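Local coordinates for peptide-43 (PDB 7JQD), which probably binds the PAC1 receptor, as does maxadilan, the vasodilator peptide of sand-fly saliva to which it is related, at residues Lys29-Lys32 / Lys33-Lys36. Numbering follows the deposited sequence.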
ATOM      1  N   LYS B  29       2.846   7.125  12.843  1.00 41.42           N
ATOM      2  CA  LYS B  29       2.624   6.386  14.086  1.00 43.48           C
ATOM      3  C   LYS B  29       1.281   6.746  14.695  1.00 43.94           C
ATOM      4  O   LYS B  29       0.532   5.865  15.132  1.00 44.44           O
ATOM      5  CB  LYS B  29       3.735   6.661  15.097  1.00 40.99           C
ATOM      6  CG  LYS B  29       4.963   5.831  14.873  1.00 48.20           C
ATOM      7  CD  LYS B  29       6.092   6.279  15.779  1.00 46.21           C
ATOM      8  CE  LYS B  29       7.328   5.427  15.541  1.00 52.43           C
ATOM      9  NZ  LYS B  29       8.574   6.069  16.047  1.00 48.64           N
ATOM     10  N   GLN B  30       0.952   8.037  14.712  1.00 40.00           N
ATOM     11  CA  GLN B  30      -0.338   8.459  15.241  1.00 40.53           C
ATOM     12  C   GLN B  30      -1.491   7.886  14.421  1.00 39.26           C
ATOM     13  O   GLN B  30      -2.499   7.455  14.990  1.00 38.85           O
ATOM     14  CB  GLN B  30      -0.409   9.986  15.294  1.00 34.48           C
ATOM     15  CG  GLN B  30      -1.756  10.531  15.715  1.00 40.05           C
ATOM     16  CD  GLN B  30      -2.268   9.984  17.057  1.00 43.18           C
ATOM     17  OE1 GLN B  30      -1.490   9.633  17.950  1.00 42.79           O
ATOM     18  NE2 GLN B  30      -3.589   9.928  17.201  1.00 37.06           N
ATOM     19  N   LYS B  31      -1.350   7.842  13.089  1.00 38.68           N
ATOM     20  CA  LYS B  31      -2.419   7.317  12.242  1.00 39.45           C
ATOM     21  C   LYS B  31      -2.650   5.826  12.469  1.00 38.86           C
ATOM     22  O   LYS B  31      -3.779   5.338  12.310  1.00 35.18           O
ATOM     23  CB  LYS B  31      -2.112   7.580  10.767  1.00 40.91           C
ATOM     24  CG  LYS B  31      -2.322   9.030  10.301  1.00 36.66           C
ATOM     25  CD  LYS B  31      -3.521   9.671  10.942  1.00 35.10           C
ATOM     26  CE  LYS B  31      -3.709  11.069  10.414  1.00 42.34           C
ATOM     27  NZ  LYS B  31      -4.007  10.986   8.965  1.00 49.26           N
ATOM     28  N   LYS B  32      -1.599   5.089  12.830  1.00 37.69           N
ATOM     29  CA  LYS B  32      -1.772   3.688  13.193  1.00 32.70           C
ATOM     30  C   LYS B  32      -2.531   3.538  14.511  1.00 41.14           C
ATOM     31  O   LYS B  32      -3.384   2.642  14.643  1.00 35.71           O
ATOM     32  CB  LYS B  32      -0.404   3.022  13.263  1.00 30.14           C
ATOM     33  CG  LYS B  32      -0.441   1.540  13.497  1.00 34.18           C
ATOM     34  CD  LYS B  32       0.818   0.916  12.955  1.00 36.72           C
ATOM     35  CE  LYS B  32       1.178  -0.384  13.620  1.00 29.69           C
ATOM     36  NZ  LYS B  32       2.526  -0.765  13.122  1.00 42.48           N
ATOM     37  N   LYS B  33      -2.252   4.398  15.509  1.00 39.17           N
ATOM     38  CA  LYS B  33      -2.970   4.268  16.768  1.00 35.51           C
ATOM     39  C   LYS B  33      -4.440   4.618  16.591  1.00 36.35           C
ATOM     40  O   LYS B  33      -5.309   3.952  17.155  1.00 40.80           O
ATOM     41  CB  LYS B  33      -2.349   5.110  17.877  1.00 39.06           C
ATOM     42  CG  LYS B  33      -0.827   5.077  17.975  1.00 46.08           C
ATOM     43  CD  LYS B  33      -0.359   6.070  19.049  1.00 53.31           C
ATOM     44  CE  LYS B  33       1.009   6.676  18.720  1.00 58.69           C
ATOM     45  NZ  LYS B  33       1.036   8.171  18.955  1.00 58.35           N
ATOM     46  N   GLU B  34      -4.732   5.634  15.775  1.00 33.42           N
ATOM     47  CA  GLU B  34      -6.137   5.932  15.474  1.00 35.93           C
ATOM     48  C   GLU B  34      -6.811   4.731  14.836  1.00 35.08           C
ATOM     49  O   GLU B  34      -7.935   4.373  15.212  1.00 39.49           O
ATOM     50  CB  GLU B  34      -6.243   7.154  14.552  1.00 39.54           C
ATOM     51  CG  GLU B  34      -5.263   8.264  14.895  1.00 40.70           C
ATOM     52  CD  GLU B  34      -5.759   9.632  14.524  1.00 48.47           C
ATOM     53  OE1 GLU B  34      -6.282   9.767  13.400  1.00 58.11           O
ATOM     54  OE2 GLU B  34      -5.594  10.558  15.345  1.00 53.85           O
ATOM     55  N   TRP B  35      -6.133   4.088  13.887  1.00 37.33           N
ATOM     56  CA  TRP B  35      -6.664   2.892  13.240  1.00 35.44           C
ATOM     57  C   TRP B  35      -6.936   1.781  14.249  1.00 36.75           C
ATOM     58  O   TRP B  35      -8.032   1.196  14.252  1.00 34.03           O
ATOM     59  CB  TRP B  35      -5.692   2.428  12.151  1.00 34.94           C
ATOM     60  CG  TRP B  35      -5.940   1.033  11.574  1.00 34.12           C
ATOM     61  CD1 TRP B  35      -7.011   0.628  10.819  1.00 28.40           C
ATOM     62  CD2 TRP B  35      -5.056  -0.100  11.657  1.00 30.83           C
ATOM     63  NE1 TRP B  35      -6.853  -0.686  10.450  1.00 31.50           N
ATOM     64  CE2 TRP B  35      -5.665  -1.159  10.954  1.00 30.14           C
ATOM     65  CE3 TRP B  35      -3.810  -0.317  12.262  1.00 29.82           C
ATOM     66  CZ2 TRP B  35      -5.080  -2.422  10.851  1.00 27.27           C
ATOM     67  CZ3 TRP B  35      -3.227  -1.575  12.157  1.00 32.42           C
ATOM     68  CH2 TRP B  35      -3.861  -2.609  11.454  1.00 29.92           C
ATOM     69  N   LYS B  36      -5.960   1.458  15.118  1.00 29.00           N
ATOM     70  CA  LYS B  36      -6.187   0.368  16.065  1.00 31.23           C
ATOM     71  C   LYS B  36      -7.311   0.720  17.044  1.00 37.62           C
ATOM     72  O   LYS B  36      -8.192  -0.107  17.318  1.00 31.68           O
ATOM     73  CB  LYS B  36      -4.907   0.021  16.824  1.00 29.55           C
ATOM     74  CG  LYS B  36      -3.890  -0.831  16.077  1.00 28.98           C
ATOM     75  CD  LYS B  36      -2.843  -1.370  17.069  1.00 25.87           C
ATOM     76  CE  LYS B  36      -1.661  -2.034  16.380  1.00 34.93           C
ATOM     77  NZ  LYS B  36      -1.780  -3.521  16.169  1.00 44.72           N
TER
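The indole of W35 meets K32 at one edge, where the backbone O of K32 lies near the ring plane, 3.8 Å from CE3, and CG of K32 approaches the same CE3 to 4.0 Å. An aromatic side chain of the other protein stacks on this ring, while A3 and Q6 of helix 3-17 also touch W35.

Two smaller flat groups meet elsewhere on helix 21-37. The amide of Q30 and the carboxylate of E34 stand almost perpendicular, their planes 88° apart. NE2 of Q30 donates to OE2 of E34 over 2.8 Å, with an N-H...O angle of 166°. The acceptor lies practically in the amide plane, yet the donor reaches OE2 from its anti side, somewhat out of the carboxylate plane. At the other end of the amide, OE1 of Q30 accepts a bond from NZ of K33 at 3.1 Å, the ammonium tilted modestly from the carbonyl plane. With CG of Q30 anti to the backbone N (chi1 175°) and a bend at chi2, the amide sits between these i+3 and i+4 partners. Replacing Q30 by alanine removes the amide and both its bonds, and is likely to leave NZ of K33 and OE2 of E34 without their common partner and freer to turn.

K31 lays CD 3.7 Å from OE1 of E34, but its NZ turns to a salt bridge with D13, tying the two helices together. Backbone i to i+4 bonds run alongside, including K36 N to K32 O at 2.9 Å.

Chemically, the amide answers a positive group through its oxygen and a negative one through its N-H, and the two charges flanking it would probably polarise the amide further, strengthening its dipole.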